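Local atomic coordinates of african horse sickness virus (serotype 4) VP7 (African horsesickness virus, PDB entry 1AHS), a protein that forms the surface layer of the viral core as a homotrimer that binds the inner shell protein VP3, this chain being its top domain. Residues 78-83 with 112-117; 21-26 with 35-40. All coordinates share one frame; numbering follows the deposited sequence.

Contact 1: 78-83 with 112-117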
ATOM      1  N   GLU B  78     -11.063 -13.091  -5.323  1.00 31.30           N
ATOM      2  CA  GLU B  78     -10.595 -13.568  -3.999  1.00 30.71           C
ATOM      3  C   GLU B  78      -9.580 -14.667  -4.249  1.00 31.23           C
ATOM      4  O   GLU B  78      -9.681 -15.435  -5.220  1.00 35.24           O
ATOM      5  CB  GLU B  78     -11.698 -14.140  -3.105  1.00 36.01           C
ATOM      6  CG  GLU B  78     -13.043 -13.450  -3.232  1.00 49.67           C
ATOM      7  CD  GLU B  78     -13.950 -13.680  -2.046  1.00 52.81           C
ATOM      8  OE1 GLU B  78     -13.564 -14.486  -1.160  1.00 56.16           O
ATOM      9  OE2 GLU B  78     -15.032 -13.023  -1.994  1.00 53.62           O
ATOM     10  N   SER B  79      -8.573 -14.701  -3.389  1.00 32.00           N
ATOM     11  CA  SER B  79      -7.501 -15.677  -3.456  1.00 30.86           C
ATOM     12  C   SER B  79      -8.037 -17.072  -3.156  1.00 31.71           C
ATOM     13  O   SER B  79      -8.928 -17.261  -2.279  1.00 29.94           O
ATOM     14  CB  SER B  79      -6.420 -15.333  -2.415  1.00 28.16           C
ATOM     15  OG  SER B  79      -5.470 -14.428  -2.933  1.00 31.25           O
ATOM     16  N   ALA B  80      -7.465 -18.039  -3.865  1.00 27.76           N
ATOM     17  CA  ALA B  80      -7.815 -19.427  -3.690  1.00 28.78           C
ATOM     18  C   ALA B  80      -7.403 -19.985  -2.306  1.00 33.19           C
ATOM     19  O   ALA B  80      -6.460 -19.521  -1.658  1.00 37.70           O
ATOM     20  CB  ALA B  80      -7.187 -20.228  -4.781  1.00 24.22           C
ATOM     21  N   PRO B  81      -8.161 -20.948  -1.789  1.00 36.08           N
ATOM     22  CA  PRO B  81      -7.758 -21.476  -0.487  1.00 36.60           C
ATOM     23  C   PRO B  81      -6.598 -22.471  -0.666  1.00 34.52           C
ATOM     24  O   PRO B  81      -6.238 -22.842  -1.798  1.00 34.69           O
ATOM     25  CB  PRO B  81      -9.027 -22.154  -0.015  1.00 40.22           C
ATOM     26  CG  PRO B  81      -9.593 -22.701  -1.336  1.00 37.93           C
ATOM     27  CD  PRO B  81      -9.398 -21.584  -2.281  1.00 36.60           C
ATOM     28  N   GLY B  82      -5.956 -22.836   0.433  1.00 31.33           N
ATOM     29  CA  GLY B  82      -4.864 -23.790   0.324  1.00 32.45           C
ATOM     30  C   GLY B  82      -3.518 -23.305  -0.182  1.00 31.56           C
ATOM     31  O   GLY B  82      -2.690 -24.123  -0.585  1.00 32.91           O
ATOM     32  N   THR B  83      -3.314 -21.992  -0.217  1.00 29.50           N
ATOM     33  CA  THR B  83      -2.042 -21.436  -0.634  1.00 27.85           C
ATOM     34  C   THR B  83      -1.037 -21.788   0.478  1.00 30.24           C
ATOM     35  O   THR B  83      -1.417 -21.814   1.661  1.00 26.09           O
ATOM     36  CB  THR B  83      -2.142 -19.901  -0.746  1.00 26.79           C
ATOM     37  OG1 THR B  83      -2.668 -19.364   0.467  1.00 27.70           O
ATOM     38  CG2 THR B  83      -3.026 -19.506  -1.882  1.00 20.05           C
ATOM     39  N   GLY B 112      -4.934 -24.437  -5.323  1.00 35.99           N
ATOM     40  CA  GLY B 112      -6.334 -24.081  -5.534  1.00 34.30           C
ATOM     41  C   GLY B 112      -6.771 -23.869  -6.974  1.00 37.38           C
ATOM     42  O   GLY B 112      -5.939 -23.830  -7.880  1.00 38.96           O
ATOM     43  N   ALA B 113      -8.073 -23.669  -7.192  1.00 39.77           N
ATOM     44  CA  ALA B 113      -8.593 -23.498  -8.563  1.00 40.94           C
ATOM     45  C   ALA B 113      -8.808 -22.091  -9.127  1.00 38.90           C
ATOM     46  O   ALA B 113      -9.434 -21.951 -10.171  1.00 41.40           O
ATOM     47  CB  ALA B 113      -9.872 -24.329  -8.756  1.00 41.72           C
ATOM     48  N   ARG B 114      -8.364 -21.053  -8.429  1.00 31.76           N
ATOM     49  CA  ARG B 114      -8.520 -19.716  -8.942  1.00 31.45           C
ATOM     50  C   ARG B 114      -7.211 -18.984  -8.683  1.00 34.05           C
ATOM     51  O   ARG B 114      -6.338 -19.529  -8.022  1.00 35.54           O
ATOM     52  CB  ARG B 114      -9.724 -19.028  -8.313  1.00 26.18           C
ATOM     53  CG  ARG B 114      -9.777 -19.008  -6.833  1.00 27.97           C
ATOM     54  CD  ARG B 114     -11.004 -18.233  -6.320  1.00 30.66           C
ATOM     55  NE  ARG B 114     -11.942 -19.068  -5.553  1.00 42.83           N
ATOM     56  CZ  ARG B 114     -12.160 -18.999  -4.231  1.00 46.16           C
ATOM     57  NH1 ARG B 114     -11.513 -18.131  -3.471  1.00 48.03           N
ATOM     58  NH2 ARG B 114     -13.017 -19.836  -3.650  1.00 54.23           N
ATOM     59  N   ARG B 115      -7.032 -17.809  -9.274  1.00 30.90           N
ATOM     60  CA  ARG B 115      -5.815 -17.044  -9.086  1.00 24.54           C
ATOM     61  C   ARG B 115      -5.658 -16.552  -7.667  1.00 24.89           C
ATOM     62  O   ARG B 115      -6.644 -16.424  -6.944  1.00 26.89           O
ATOM     63  CB  ARG B 115      -5.812 -15.878 -10.050  1.00 23.09           C
ATOM     64  CG  ARG B 115      -5.678 -16.343 -11.472  1.00 26.92           C
ATOM     65  CD  ARG B 115      -5.993 -15.217 -12.423  1.00 35.67           C
ATOM     66  NE  ARG B 115      -7.421 -14.918 -12.515  1.00 45.20           N
ATOM     67  CZ  ARG B 115      -7.941 -14.028 -13.365  1.00 46.67           C
ATOM     68  NH1 ARG B 115      -7.151 -13.341 -14.186  1.00 42.14           N
ATOM     69  NH2 ARG B 115      -9.260 -13.877 -13.442  1.00 50.33           N
ATOM     70  N   SER B 116      -4.420 -16.290  -7.254  1.00 25.27           N
ATOM     71  CA  SER B 116      -4.165 -15.788  -5.906  1.00 25.49           C
ATOM     72  C   SER B 116      -2.994 -14.809  -5.903  1.00 24.53           C
ATOM     73  O   SER B 116      -2.187 -14.837  -6.830  1.00 27.84           O
ATOM     74  CB  SER B 116      -3.825 -16.949  -4.972  1.00 22.20           C
ATOM     75  OG  SER B 116      -4.914 -17.858  -4.844  1.00 32.34           O
ATOM     76  N   ILE B 117      -2.938 -13.906  -4.919  1.00 23.24           N
ATOM     77  CA  ILE B 117      -1.788 -13.007  -4.811  1.00 20.27           C
ATOM     78  C   ILE B 117      -1.299 -13.179  -3.379  1.00 24.97           C
ATOM     79  O   ILE B 117      -2.121 -13.193  -2.468  1.00 25.50           O
ATOM     80  CB  ILE B 117      -2.117 -11.525  -5.009  1.00 12.24           C
ATOM     81  CG1 ILE B 117      -2.579 -11.235  -6.418  1.00 11.85           C
ATOM     82  CG2 ILE B 117      -0.856 -10.694  -4.870  1.00 14.45           C
ATOM     83  CD1 ILE B 117      -2.839  -9.788  -6.608  1.00 14.45           C
TER
HETATM   84  O   HOH W   1      -9.357 -15.631  -7.849  1.00 27.91           O
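S79 and A80 meet S116 and I117 in a largely polar contact, where the loop 78-83 packs on the beginning of strand 116-122 and the turn leading into it. Two serine hydroxyls tie loop to strand start. S116 OG, anti to its own carbonyl carbon (chi1 -63°), lies beside A80 N and takes its N-H at 2.7 Å, with an N-H...O angle of 142°. It also bonds N110 OD1. In the other direction, the I117 N-H reaches S79 OG at 3.3 Å, and that hydroxyl is hydrogen-bonded to L66 O as well. Segment 78-83 connects strand 76-77 to strand 84-87 in the antiparallel beta sandwich of the VP7 top domain, which has the jelly-roll character known for orbivirus VP7. A80 sits in the middle. Its CB touches S116 OG on one hand and R114 CG, 3.5 Å away, on the other. G112 CA also approaches A80 CB, at 4.0 Å. Further along the R114 side chain, CD lies 3.3 Å from E78 O, which is at the edge of the guanidinium. P81 CD stands over one face of that group, offset toward the rim. R114 NH1 comes within 3.0 Å of S79 O. One water donates to both E78 O, at 2.7 Å, and R115 O, at 3.0 Å, and so bridges the two backbones. R115 itself makes a cation-pi contact with Y16. At the start of the loop, E78 packs on Y17 of a second subunit.

Contact 2: 21-26 with 35-40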
ATOM      1  N   GLY B  21       3.839 -16.778 -18.530  1.00 42.65           N
ATOM      2  CA  GLY B  21       4.036 -17.770 -17.494  1.00 36.81           C
ATOM      3  C   GLY B  21       2.967 -17.951 -16.457  1.00 39.46           C
ATOM      4  O   GLY B  21       1.817 -17.547 -16.648  1.00 42.89           O
ATOM      5  N   ARG B  22       3.363 -18.544 -15.337  1.00 40.17           N
ATOM      6  CA  ARG B  22       2.419 -18.805 -14.280  1.00 42.04           C
ATOM      7  C   ARG B  22       2.575 -18.051 -12.974  1.00 38.55           C
ATOM      8  O   ARG B  22       1.667 -18.089 -12.166  1.00 38.05           O
ATOM      9  CB  ARG B  22       2.285 -20.312 -14.036  1.00 52.12           C
ATOM     10  CG  ARG B  22       1.510 -21.048 -15.146  1.00 64.93           C
ATOM     11  CD  ARG B  22       0.801 -22.285 -14.605  1.00 76.02           C
ATOM     12  NE  ARG B  22       1.698 -23.111 -13.778  1.00 79.02           N
ATOM     13  CZ  ARG B  22       1.515 -24.411 -13.498  1.00 78.12           C
ATOM     14  NH1 ARG B  22       0.446 -25.045 -13.995  1.00 86.74           N
ATOM     15  NH2 ARG B  22       2.379 -25.070 -12.684  1.00 81.71           N
ATOM     16  N   THR B  23       3.738 -17.466 -12.701  1.00 38.19           N
ATOM     17  CA  THR B  23       3.913 -16.661 -11.482  1.00 35.12           C
ATOM     18  C   THR B  23       4.701 -15.379 -11.853  1.00 36.52           C
ATOM     19  O   THR B  23       5.320 -15.308 -12.928  1.00 35.94           O
ATOM     20  CB  THR B  23       4.648 -17.415 -10.321  1.00 32.17           C
ATOM     21  OG1 THR B  23       5.943 -17.824 -10.750  1.00 40.84           O
ATOM     22  CG2 THR B  23       3.907 -18.628  -9.891  1.00 29.51           C
ATOM     23  N   ARG B  24       4.531 -14.322 -11.055  1.00 33.97           N
ATOM     24  CA  ARG B  24       5.263 -13.073 -11.231  1.00 27.09           C
ATOM     25  C   ARG B  24       5.237 -12.340  -9.933  1.00 25.59           C
ATOM     26  O   ARG B  24       4.263 -12.384  -9.196  1.00 27.63           O
ATOM     27  CB  ARG B  24       4.757 -12.164 -12.351  1.00 27.62           C
ATOM     28  CG  ARG B  24       5.770 -11.002 -12.573  1.00 32.20           C
ATOM     29  CD  ARG B  24       5.609 -10.232 -13.889  1.00 32.38           C
ATOM     30  NE  ARG B  24       6.497  -9.060 -13.985  1.00 39.71           N
ATOM     31  CZ  ARG B  24       6.501  -8.024 -13.138  1.00 39.63           C
ATOM     32  NH1 ARG B  24       5.667  -7.991 -12.104  1.00 45.21           N
ATOM     33  NH2 ARG B  24       7.326  -7.002 -13.341  1.00 44.49           N
ATOM     34  N   GLY B  25       6.391 -11.801  -9.590  1.00 24.27           N
ATOM     35  CA  GLY B  25       6.544 -11.047  -8.361  1.00 22.83           C
ATOM     36  C   GLY B  25       7.017  -9.650  -8.709  1.00 25.59           C
ATOM     37  O   GLY B  25       7.523  -9.381  -9.820  1.00 22.95           O
ATOM     38  N   GLY B  26       6.826  -8.753  -7.754  1.00 24.35           N
ATOM     39  CA  GLY B  26       7.213  -7.363  -7.927  1.00 25.01           C
ATOM     40  C   GLY B  26       7.190  -6.695  -6.583  1.00 24.03           C
ATOM     41  O   GLY B  26       6.666  -7.257  -5.623  1.00 28.23           O
ATOM     42  N   VAL B  35       3.521 -11.870  -4.906  1.00 24.62           N
ATOM     43  CA  VAL B  35       3.686 -12.745  -6.066  1.00 19.66           C
ATOM     44  C   VAL B  35       2.298 -13.170  -6.545  1.00 21.70           C
ATOM     45  O   VAL B  35       1.438 -13.558  -5.752  1.00 20.89           O
ATOM     46  CB  VAL B  35       4.732 -13.901  -5.810  1.00 25.75           C
ATOM     47  CG1 VAL B  35       4.821 -14.230  -4.374  1.00 30.48           C
ATOM     48  CG2 VAL B  35       4.440 -15.120  -6.614  1.00 21.19           C
ATOM     49  N   CYS B  36       2.017 -12.850  -7.797  1.00 21.96           N
ATOM     50  CA  CYS B  36       0.748 -13.141  -8.413  1.00 22.75           C
ATOM     51  C   CYS B  36       0.844 -14.559  -8.879  1.00 24.39           C
ATOM     52  O   CYS B  36       1.794 -14.894  -9.553  1.00 30.29           O
ATOM     53  CB  CYS B  36       0.527 -12.224  -9.618  1.00 16.83           C
ATOM     54  SG  CYS B  36       0.160 -10.507  -9.191  1.00 26.31           S
ATOM     55  N   MET B  37      -0.146 -15.389  -8.585  1.00 25.21           N
ATOM     56  CA  MET B  37      -0.076 -16.793  -8.989  1.00 24.41           C
ATOM     57  C   MET B  37      -1.306 -17.341  -9.664  1.00 24.62           C
ATOM     58  O   MET B  37      -2.409 -17.240  -9.134  1.00 29.95           O
ATOM     59  CB  MET B  37       0.196 -17.668  -7.767  1.00 24.91           C
ATOM     60  CG  MET B  37       1.435 -17.319  -7.017  1.00 21.99           C
ATOM     61  SD  MET B  37       1.702 -18.459  -5.772  1.00 30.19           S
ATOM     62  CE  MET B  37       2.457 -19.735  -6.836  1.00 20.14           C
ATOM     63  N   ASP B  38      -1.121 -17.943 -10.819  1.00 26.24           N
ATOM     64  CA  ASP B  38      -2.220 -18.566 -11.519  1.00 30.75           C
ATOM     65  C   ASP B  38      -2.690 -19.780 -10.714  1.00 34.26           C
ATOM     66  O   ASP B  38      -2.097 -20.159  -9.699  1.00 34.08           O
ATOM     67  CB  ASP B  38      -1.772 -19.076 -12.863  1.00 36.24           C
ATOM     68  CG  ASP B  38      -2.799 -18.858 -13.936  1.00 52.75           C
ATOM     69  OD1 ASP B  38      -4.043 -18.914 -13.670  1.00 54.36           O
ATOM     70  OD2 ASP B  38      -2.339 -18.594 -15.070  1.00 64.17           O
ATOM     71  N   ALA B  39      -3.764 -20.392 -11.186  1.00 37.31           N
ATOM     72  CA  ALA B  39      -4.357 -21.557 -10.550  1.00 36.01           C
ATOM     73  C   ALA B  39      -3.443 -22.783 -10.671  1.00 37.34           C
ATOM     74  O   ALA B  39      -2.878 -23.050 -11.742  1.00 37.65           O
ATOM     75  CB  ALA B  39      -5.686 -21.848 -11.194  1.00 33.25           C
ATOM     76  N   GLY B  40      -3.307 -23.519  -9.573  1.00 34.73           N
ATOM     77  CA  GLY B  40      -2.482 -24.710  -9.561  1.00 37.46           C
ATOM     78  C   GLY B  40      -0.998 -24.466  -9.780  1.00 37.39           C
ATOM     79  O   GLY B  40      -0.253 -25.412 -10.163  1.00 35.89           O
TER
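V35 lies opposite G25 in an antiparallel non-hydrogen-bonded pair. Their CA atoms are 4.0 Å apart, the shortest CA-CA distance among the pairs of 21-26 and 35-40. V35 CA also makes a CA-H...O contact with R24 O. The next residue, C36, forms the hydrogen-bonded pair with R24. Its N-H meets R24 O at 2.7 Å, nearly along the C=O axis. Its carbonyl oxygen receives the R24 N-H at 3.2 Å, in the carbonyl plane, and the T23 CA-H also points to it. M37 comes next and pairs with T23. The T23 and M37 side chains run alongside each other from the same face of the sheet. M37 bends at its end (chi3 81°), which turns CE to within 3.6 Å of T23 CG2. Past the strand, D38 continues the pairing with a nearly straight bond. Its N-H reaches R22 O at 3.1 Å, with an N-H...O angle of 176°. D38 OD1 accepts the N-H of the next residue, A39, at 2.9 Å, on the anti side of the carboxylate. G40 closes the segment. Its carbonyl O lies over one face of the R22 guanidinium, 3.7 Å from NH2, though this arginine is poorly ordered. The pairing belongs to the beta hairpin of strands 23-27 and 32-37; 23-26 and 35-37 run antiparallel, 162° between their directions. Within this chain, strand 23-27 is an outermost strand of the five-stranded sheet, and strand 32-37 pairs on its far side with strand 116-122. V35 packs on F120, and M37 reaches V108 and N110 of strand 106-110 in the four-stranded sheet. The other face of the hairpin meets loop residues: C36 touches V18, and R24 touches Q11, Y17 and P19.

Overall arrangement
Contact 2 comes first along the chain and is complete before contact 1 begins. Their centres are about 11 Å apart. They share the five-stranded sheet, where strands 32-37 and 116-122 are neighbours. The seam between them probably carries two backbone hydrogen bonds, S116 O to M37 N at 2.7 Å and G112 O to G40 N at 3.1 Å. A113 packs on A39, and R115 on D38. N110 of strand 106-110 bonds D38 O and R114 O, so the second sheet ties into both contacts. Both lie in the top domain of VP7, the core surface protein, where the loop 78-83 and the hairpin 23-27/32-37 meet around the start of strand 116-122.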